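Local coordinates for 2,3-dihydroxybenzoate-AMP ligase (Mycobacterium smegmatis, PDB 5KEI), which is an AMP-binding ligase of the ANL superfamily, built from a large N-terminal part and a smaller C-terminal domain, at residues G435-R440 with G454-V459; A484-A489 with G545-K550. All coordinates share one frame; numbering follows the deposited sequence.

Contact 1. Residues G435-R440 with G454-V459; sequences GDRVRR and GRIKDV
The antiparallel beta hairpin formed by strands 432-440 and 450-455 ends here, and its second strand runs out into the Gly-Arg-Ile-Lys-Asp sequence recognisable as the family's A8 motif. The tight part is backbone. Arg437 and Gly454 form a hydrogen-bonded pair, with Arg437 N reaching Gly454 O at 2.7 Å and a weak bond returning from Gly454 N to Arg437 O. One residue past the non-hydrogen-bonded pair Asp436-Arg455, Ile456 N meets Gly435 O at 2.9 Å in a nearly straight bond (171°). Glycine suits both ends. A CB on Gly435 would run into the Arg455 guanidinium, and one on Gly454 would crowd that of Arg437; both backbones also adopt angles awkward for other residues. Ile456 puts CD1 4.1 Å from Arg437 CG, giving the aliphatic part of the arginine an apolar neighbour.

The looser, more exposed side belongs to the long charged chains. Arg437 bends at chi3 (-47°), bringing NH2 to Arg455 O in a weak bond, while Lys457 CG lies at the edge of the guanidinium, near its plane. Arg455 and Asp436 start out diverging, yet Arg455, bent at chi2 and chi3, curls back over the Gly435 carbonyl. Its NH2, also bonded to Ser434 O, makes a salt bridge of 2.7 Å with Asp436 OD1; OD1 lies in the guanidinium plane, whereas NH2 comes to it from above the carboxylate plane, about 60° out.

Contact 2. Residues A484-A489 with G545-K550; sequences AAAAVA and GKIDKK
Peptide carbonyls are the flat groups here: Lys549 NZ meets Ala487 O in the plane of the carbonyl, while Ile547 CD1 lies to one side of the Ala485 carbonyl plane, 3.3 Å from Ala485 O. The setting is the C-terminal domain of the ANL fold, where edge strand 482-492 of a three-stranded sheet is packed against the approach to helix 549-553. That approach carries Gly545-Lys546, the Gly-Lys pair of the family's A10 motif.

Small residues let the chain come in close. Ala486 directs its CB toward the helix side, where Ile547 CG2 and CD1, each 3.9 Å away, both rest on the same side of this methyl. Ile547 suits this place because CG1 stands beside the backbone N (chi1 -58°) and chi2 is anti (177°), carrying CD1 on to the strand while CG2, anti to the backbone N, meets the same methyl. Leu539 and Ile552 also pack on this apolar pair. Further along, Val488 CG1 lies 4.1 Å from Lys549 O.

Lysine provides length and charge together. Just after Asp548, the helix N-cap, Lys549 stretches out fully beyond CG and carries its ammonium past Ala486 to the carbonyl of Ala487. Asp458 and Glu473 form salt bridges with that group, probably stabilising its charge beside the buried strand, and Glu473 also accepts a bond from Ala487 N. The strand adds a third acceptor, Ala487 O, 3.0 Å from Lys549 NZ.

How the contacts relate
Both segments of contact 1 precede those of contact 2 in the chain, and the centres of the contacts are about 16 Å apart. They belong to different sheets: contact 1 joins the last two strands of the four-stranded antiparallel sheet, whereas contact 2 joins an edge strand of the C-terminal domain's three-stranded sheet to the start of helix 549-553. Segment 454-459 leads from one to the other, entering strand 459-462, whose Ile460 packs on Ala487. The two meet directly where Asp458 OD2 lies 2.5 Å from Lys549 NZ in a salt bridge. In relatives the A8 region holds the hinge between the two domains, so this bridge probably helps tie the linker to the C-terminal domain.

Contact 1. Residues G435-R440 with G454-V459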
ATOM      1  N   GLY A 435       1.043  12.285   6.666  1.00 37.79           N
ATOM      2  CA  GLY A 435       1.643  13.319   5.850  1.00 36.37           C
ATOM      3  C   GLY A 435       0.595  14.021   5.008  1.00 38.07           C
ATOM      4  O   GLY A 435       0.920  14.916   4.229  1.00 32.98           O
ATOM      5  N   ASP A 436      -0.666  13.616   5.165  1.00 39.87           N
ATOM      6  CA  ASP A 436      -1.779  14.242   4.430  1.00 36.02           C
ATOM      7  C   ASP A 436      -2.377  15.417   5.205  1.00 32.41           C
ATOM      8  O   ASP A 436      -2.586  15.336   6.411  1.00 35.68           O
ATOM      9  CB  ASP A 436      -2.880  13.216   4.126  1.00 34.52           C
ATOM     10  CG  ASP A 436      -2.419  12.124   3.173  1.00 35.20           C
ATOM     11  OD1 ASP A 436      -1.783  12.449   2.154  1.00 38.68           O
ATOM     12  OD2 ASP A 436      -2.678  10.934   3.454  1.00 40.11           O
ATOM     13  N   ARG A 437      -2.647  16.508   4.502  1.00 36.93           N
ATOM     14  CA  ARG A 437      -3.324  17.658   5.085  1.00 37.04           C
ATOM     15  C   ARG A 437      -4.805  17.486   4.806  1.00 36.35           C
ATOM     16  O   ARG A 437      -5.198  17.339   3.649  1.00 40.86           O
ATOM     17  CB  ARG A 437      -2.793  18.969   4.488  1.00 38.41           C
ATOM     18  CG  ARG A 437      -3.062  20.217   5.319  1.00 43.90           C
ATOM     19  CD  ARG A 437      -2.782  21.495   4.512  1.00 48.02           C
ATOM     20  NE  ARG A 437      -1.508  21.465   3.781  1.00 53.03           N
ATOM     21  CZ  ARG A 437      -1.353  21.920   2.535  1.00 56.99           C
ATOM     22  NH1 ARG A 437      -2.404  22.424   1.884  1.00 51.08           N
ATOM     23  NH2 ARG A 437      -0.159  21.869   1.933  1.00 51.85           N
ATOM     24  N   VAL A 438      -5.626  17.472   5.854  1.00 32.48           N
ATOM     25  CA  VAL A 438      -7.067  17.238   5.705  1.00 34.62           C
ATOM     26  C   VAL A 438      -7.878  18.117   6.657  1.00 31.59           C
ATOM     27  O   VAL A 438      -7.354  18.669   7.617  1.00 35.67           O
ATOM     28  CB  VAL A 438      -7.458  15.742   5.982  1.00 36.97           C
ATOM     29  CG1 VAL A 438      -6.639  14.760   5.131  1.00 33.38           C
ATOM     30  CG2 VAL A 438      -7.286  15.404   7.464  1.00 34.97           C
ATOM     31  N   ARG A 439      -9.167  18.235   6.396  1.00 33.90           N
ATOM     32  CA  ARG A 439     -10.072  18.791   7.390  1.00 36.27           C
ATOM     33  C   ARG A 439     -11.301  17.911   7.435  1.00 36.15           C
ATOM     34  O   ARG A 439     -11.665  17.302   6.426  1.00 39.06           O
ATOM     35  CB  ARG A 439     -10.441  20.244   7.078  1.00 35.37           C
ATOM     36  CG  ARG A 439     -11.131  20.444   5.767  1.00 36.56           C
ATOM     37  CD  ARG A 439     -11.217  21.911   5.435  1.00 46.87           C
ATOM     38  NE  ARG A 439     -11.954  22.132   4.198  1.00 52.56           N
ATOM     39  CZ  ARG A 439     -12.421  23.315   3.810  1.00 66.31           C
ATOM     40  NH1 ARG A 439     -12.211  24.388   4.566  1.00 73.37           N
ATOM     41  NH2 ARG A 439     -13.096  23.431   2.669  1.00 54.55           N
ATOM     42  N   ARG A 440     -11.889  17.792   8.622  1.00 37.05           N
ATOM     43  CA  ARG A 440     -13.163  17.109   8.801  1.00 33.78           C
ATOM     44  C   ARG A 440     -14.206  18.174   9.063  1.00 41.33           C
ATOM     45  O   ARG A 440     -14.110  18.908  10.049  1.00 43.52           O
ATOM     46  CB  ARG A 440     -13.107  16.117   9.953  1.00 38.75           C
ATOM     47  CG  ARG A 440     -14.467  15.506  10.304  1.00 47.72           C
ATOM     48  CD  ARG A 440     -14.325  14.371  11.321  1.00 46.63           C
ATOM     49  NE  ARG A 440     -13.303  14.684  12.319  1.00 59.32           N
ATOM     50  CZ  ARG A 440     -12.756  13.792  13.142  1.00 61.84           C
ATOM     51  NH1 ARG A 440     -13.140  12.519  13.095  1.00 63.80           N
ATOM     52  NH2 ARG A 440     -11.821  14.174  14.010  1.00 56.46           N
ATOM     53  N   GLY A 454      -4.185  18.635   0.777  1.00 37.90           N
ATOM     54  CA  GLY A 454      -2.852  18.463   0.232  1.00 36.96           C
ATOM     55  C   GLY A 454      -1.913  17.613   1.070  1.00 40.28           C
ATOM     56  O   GLY A 454      -2.334  16.729   1.827  1.00 36.38           O
ATOM     57  N   ARG A 455      -0.621  17.886   0.907  1.00 44.34           N
ATOM     58  CA  ARG A 455       0.438  17.232   1.663  1.00 37.69           C
ATOM     59  C   ARG A 455       1.041  18.205   2.649  1.00 38.11           C
ATOM     60  O   ARG A 455       1.133  19.403   2.377  1.00 44.70           O
ATOM     61  CB  ARG A 455       1.534  16.693   0.730  1.00 40.16           C
ATOM     62  CG  ARG A 455       1.063  15.633  -0.278  1.00 42.82           C
ATOM     63  CD  ARG A 455       0.780  14.289   0.395  1.00 40.11           C
ATOM     64  NE  ARG A 455       2.002  13.660   0.885  1.00 40.33           N
ATOM     65  CZ  ARG A 455       2.026  12.640   1.737  1.00 42.90           C
ATOM     66  NH1 ARG A 455       3.186  12.135   2.125  1.00 43.08           N
ATOM     67  NH2 ARG A 455       0.896  12.123   2.207  1.00 40.38           N
ATOM     68  N   ILE A 456       1.451  17.701   3.803  1.00 35.31           N
ATOM     69  CA  ILE A 456       2.211  18.520   4.717  1.00 36.51           C
ATOM     70  C   ILE A 456       3.532  18.876   4.044  1.00 36.45           C
ATOM     71  O   ILE A 456       4.205  18.000   3.510  1.00 41.06           O
ATOM     72  CB  ILE A 456       2.446  17.809   6.040  1.00 37.89           C
ATOM     73  CG1 ILE A 456       1.110  17.604   6.757  1.00 42.05           C
ATOM     74  CG2 ILE A 456       3.389  18.609   6.916  1.00 39.09           C
ATOM     75  CD1 ILE A 456       0.374  18.897   7.066  1.00 36.01           C
ATOM     76  N   LYS A 457       3.879  20.161   4.027  1.00 38.83           N
ATOM     77  CA  LYS A 457       5.148  20.584   3.415  1.00 49.59           C
ATOM     78  C   LYS A 457       6.124  21.150   4.447  1.00 43.00           C
ATOM     79  O   LYS A 457       5.729  21.545   5.549  1.00 38.46           O
ATOM     80  CB  LYS A 457       4.910  21.608   2.288  1.00 47.80           C
ATOM     81  CG  LYS A 457       4.096  21.053   1.123  1.00 51.71           C
ATOM     82  CD  LYS A 457       4.053  21.979  -0.076  1.00 61.21           C
ATOM     83  CE  LYS A 457       4.469  21.211  -1.342  1.00 71.29           C
ATOM     84  NZ  LYS A 457       4.089  21.874  -2.630  1.00 71.46           N
ATOM     85  N   ASP A 458       7.402  21.160   4.084  1.00 42.71           N
ATOM     86  CA  ASP A 458       8.434  21.737   4.929  1.00 40.12           C
ATOM     87  C   ASP A 458       9.528  22.332   4.036  1.00 44.12           C
ATOM     88  O   ASP A 458      10.456  21.644   3.591  1.00 44.67           O
ATOM     89  CB  ASP A 458       8.980  20.678   5.888  1.00 41.57           C
ATOM     90  CG  ASP A 458       9.909  21.256   6.939  1.00 50.71           C
ATOM     91  OD1 ASP A 458      10.072  22.496   6.961  1.00 51.76           O
ATOM     92  OD2 ASP A 458      10.464  20.468   7.749  1.00 51.60           O
ATOM     93  N   VAL A 459       9.400  23.625   3.763  1.00 42.49           N
ATOM     94  CA  VAL A 459      10.238  24.260   2.762  1.00 34.43           C
ATOM     95  C   VAL A 459      11.304  25.160   3.371  1.00 40.40           C
ATOM     96  O   VAL A 459      11.025  25.964   4.269  1.00 46.11           O
ATOM     97  CB  VAL A 459       9.389  25.082   1.776  1.00 37.46           C
ATOM     98  CG1 VAL A 459       8.456  26.026   2.528  1.00 40.39           C
ATOM     99  CG2 VAL A 459      10.283  25.853   0.831  1.00 36.99           C
TER

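Contact 2. Residues A484-A489 with G545-K550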
ATOM      1  N   ALA A 484      18.810   8.931  11.976  1.00 42.54           N
ATOM      2  CA  ALA A 484      17.754   9.946  11.864  1.00 39.60           C
ATOM      3  C   ALA A 484      18.343  11.227  11.255  1.00 42.71           C
ATOM      4  O   ALA A 484      19.545  11.463  11.365  1.00 43.73           O
ATOM      5  CB  ALA A 484      17.138  10.236  13.225  1.00 34.23           C
ATOM      6  N   ALA A 485      17.519  12.047  10.608  1.00 43.52           N
ATOM      7  CA  ALA A 485      18.009  13.284   9.992  1.00 36.31           C
ATOM      8  C   ALA A 485      16.982  14.399  10.085  1.00 38.23           C
ATOM      9  O   ALA A 485      15.783  14.146  10.015  1.00 45.65           O
ATOM     10  CB  ALA A 485      18.388  13.052   8.538  1.00 31.06           C
ATOM     11  N   ALA A 486      17.452  15.633  10.242  1.00 36.86           N
ATOM     12  CA  ALA A 486      16.575  16.804  10.198  1.00 41.20           C
ATOM     13  C   ALA A 486      17.216  17.963   9.416  1.00 38.24           C
ATOM     14  O   ALA A 486      18.275  18.463   9.783  1.00 38.51           O
ATOM     15  CB  ALA A 486      16.214  17.248  11.606  1.00 40.78           C
ATOM     16  N   ALA A 487      16.579  18.363   8.319  1.00 37.73           N
ATOM     17  CA  ALA A 487      17.030  19.513   7.546  1.00 36.86           C
ATOM     18  C   ALA A 487      16.335  20.735   8.112  1.00 41.21           C
ATOM     19  O   ALA A 487      15.107  20.815   8.140  1.00 45.00           O
ATOM     20  CB  ALA A 487      16.731  19.344   6.051  1.00 29.07           C
ATOM     21  N   VAL A 488      17.126  21.674   8.603  1.00 35.59           N
ATOM     22  CA  VAL A 488      16.586  22.811   9.318  1.00 35.87           C
ATOM     23  C   VAL A 488      17.016  24.114   8.623  1.00 42.39           C
ATOM     24  O   VAL A 488      18.079  24.180   7.990  1.00 38.73           O
ATOM     25  CB  VAL A 488      17.048  22.780  10.793  1.00 38.46           C
ATOM     26  CG1 VAL A 488      16.297  23.778  11.594  1.00 47.17           C
ATOM     27  CG2 VAL A 488      16.818  21.386  11.388  1.00 39.21           C
ATOM     28  N   ALA A 489      16.168  25.133   8.724  1.00 43.09           N
ATOM     29  CA  ALA A 489      16.432  26.441   8.144  1.00 42.02           C
ATOM     30  C   ALA A 489      17.056  27.370   9.173  1.00 43.44           C
ATOM     31  O   ALA A 489      16.523  27.545  10.270  1.00 47.65           O
ATOM     32  CB  ALA A 489      15.143  27.054   7.592  1.00 39.40           C
ATOM     33  N   GLY A 545       5.569  13.093  17.745  1.00 57.96           N
ATOM     34  CA  GLY A 545       6.714  12.322  17.287  1.00 53.64           C
ATOM     35  C   GLY A 545       7.459  12.974  16.145  1.00 55.23           C
ATOM     36  O   GLY A 545       8.564  12.561  15.786  1.00 54.53           O
ATOM     37  N   LYS A 546       6.839  13.998  15.570  1.00 54.78           N
ATOM     38  CA  LYS A 546       7.452  14.771  14.506  1.00 54.91           C
ATOM     39  C   LYS A 546       8.635  15.567  15.084  1.00 53.65           C
ATOM     40  O   LYS A 546       8.561  16.094  16.199  1.00 52.98           O
ATOM     41  CB  LYS A 546       6.403  15.679  13.855  1.00 49.61           C
ATOM     42  CG  LYS A 546       6.940  16.905  13.176  1.00 53.34           C
ATOM     43  CD  LYS A 546       5.808  17.865  12.822  1.00 55.88           C
ATOM     44  CE  LYS A 546       6.268  19.322  12.911  1.00 56.61           C
ATOM     45  NZ  LYS A 546       5.224  20.279  12.443  1.00 57.45           N
ATOM     46  N   ILE A 547       9.733  15.606  14.342  1.00 45.55           N
ATOM     47  CA  ILE A 547      10.940  16.278  14.792  1.00 52.63           C
ATOM     48  C   ILE A 547      10.602  17.713  15.179  1.00 51.78           C
ATOM     49  O   ILE A 547       9.893  18.390  14.441  1.00 53.31           O
ATOM     50  CB  ILE A 547      12.030  16.242  13.696  1.00 53.11           C
ATOM     51  CG1 ILE A 547      12.342  14.783  13.315  1.00 47.45           C
ATOM     52  CG2 ILE A 547      13.275  16.974  14.160  1.00 48.29           C
ATOM     53  CD1 ILE A 547      13.354  14.618  12.178  1.00 39.36           C
ATOM     54  N   ASP A 548      11.054  18.157  16.355  1.00 52.82           N
ATOM     55  CA  ASP A 548      10.767  19.525  16.818  1.00 54.64           C
ATOM     56  C   ASP A 548      11.817  20.508  16.287  1.00 52.72           C
ATOM     57  O   ASP A 548      12.770  20.849  16.979  1.00 55.31           O
ATOM     58  CB  ASP A 548      10.705  19.584  18.354  1.00 53.17           C
ATOM     59  CG  ASP A 548      10.144  20.916  18.876  1.00 56.56           C
ATOM     60  OD1 ASP A 548       9.811  21.804  18.057  1.00 56.76           O
ATOM     61  OD2 ASP A 548      10.008  21.063  20.112  1.00 52.00           O
ATOM     62  N   LYS A 549      11.623  20.958  15.054  1.00 46.42           N
ATOM     63  CA  LYS A 549      12.638  21.717  14.344  1.00 54.95           C
ATOM     64  C   LYS A 549      12.786  23.130  14.887  1.00 58.11           C
ATOM     65  O   LYS A 549      13.881  23.683  14.879  1.00 60.12           O
ATOM     66  CB  LYS A 549      12.317  21.762  12.849  1.00 54.08           C
ATOM     67  CG  LYS A 549      12.375  20.404  12.177  1.00 47.69           C
ATOM     68  CD  LYS A 549      12.202  20.512  10.678  1.00 43.30           C
ATOM     69  CE  LYS A 549      12.611  19.212   9.987  1.00 41.76           C
ATOM     70  NZ  LYS A 549      12.511  19.327   8.498  1.00 46.28           N
ATOM     71  N   LYS A 550      11.691  23.711  15.357  1.00 58.36           N
ATOM     72  CA  LYS A 550      11.742  25.039  15.940  1.00 57.64           C
ATOM     73  C   LYS A 550      12.640  24.994  17.168  1.00 62.07           C
ATOM     74  O   LYS A 550      13.312  25.967  17.497  1.00 66.73           O
ATOM     75  CB  LYS A 550      10.338  25.534  16.299  1.00 58.82           C
ATOM     76  CG  LYS A 550       9.255  25.002  15.369  1.00 66.93           C
ATOM     77  CD  LYS A 550       7.946  25.784  15.477  1.00 68.34           C
ATOM     78  CE  LYS A 550       7.949  27.034  14.597  1.00 61.92           C
ATOM     79  NZ  LYS A 550       7.962  26.717  13.136  1.00 52.29           N
TER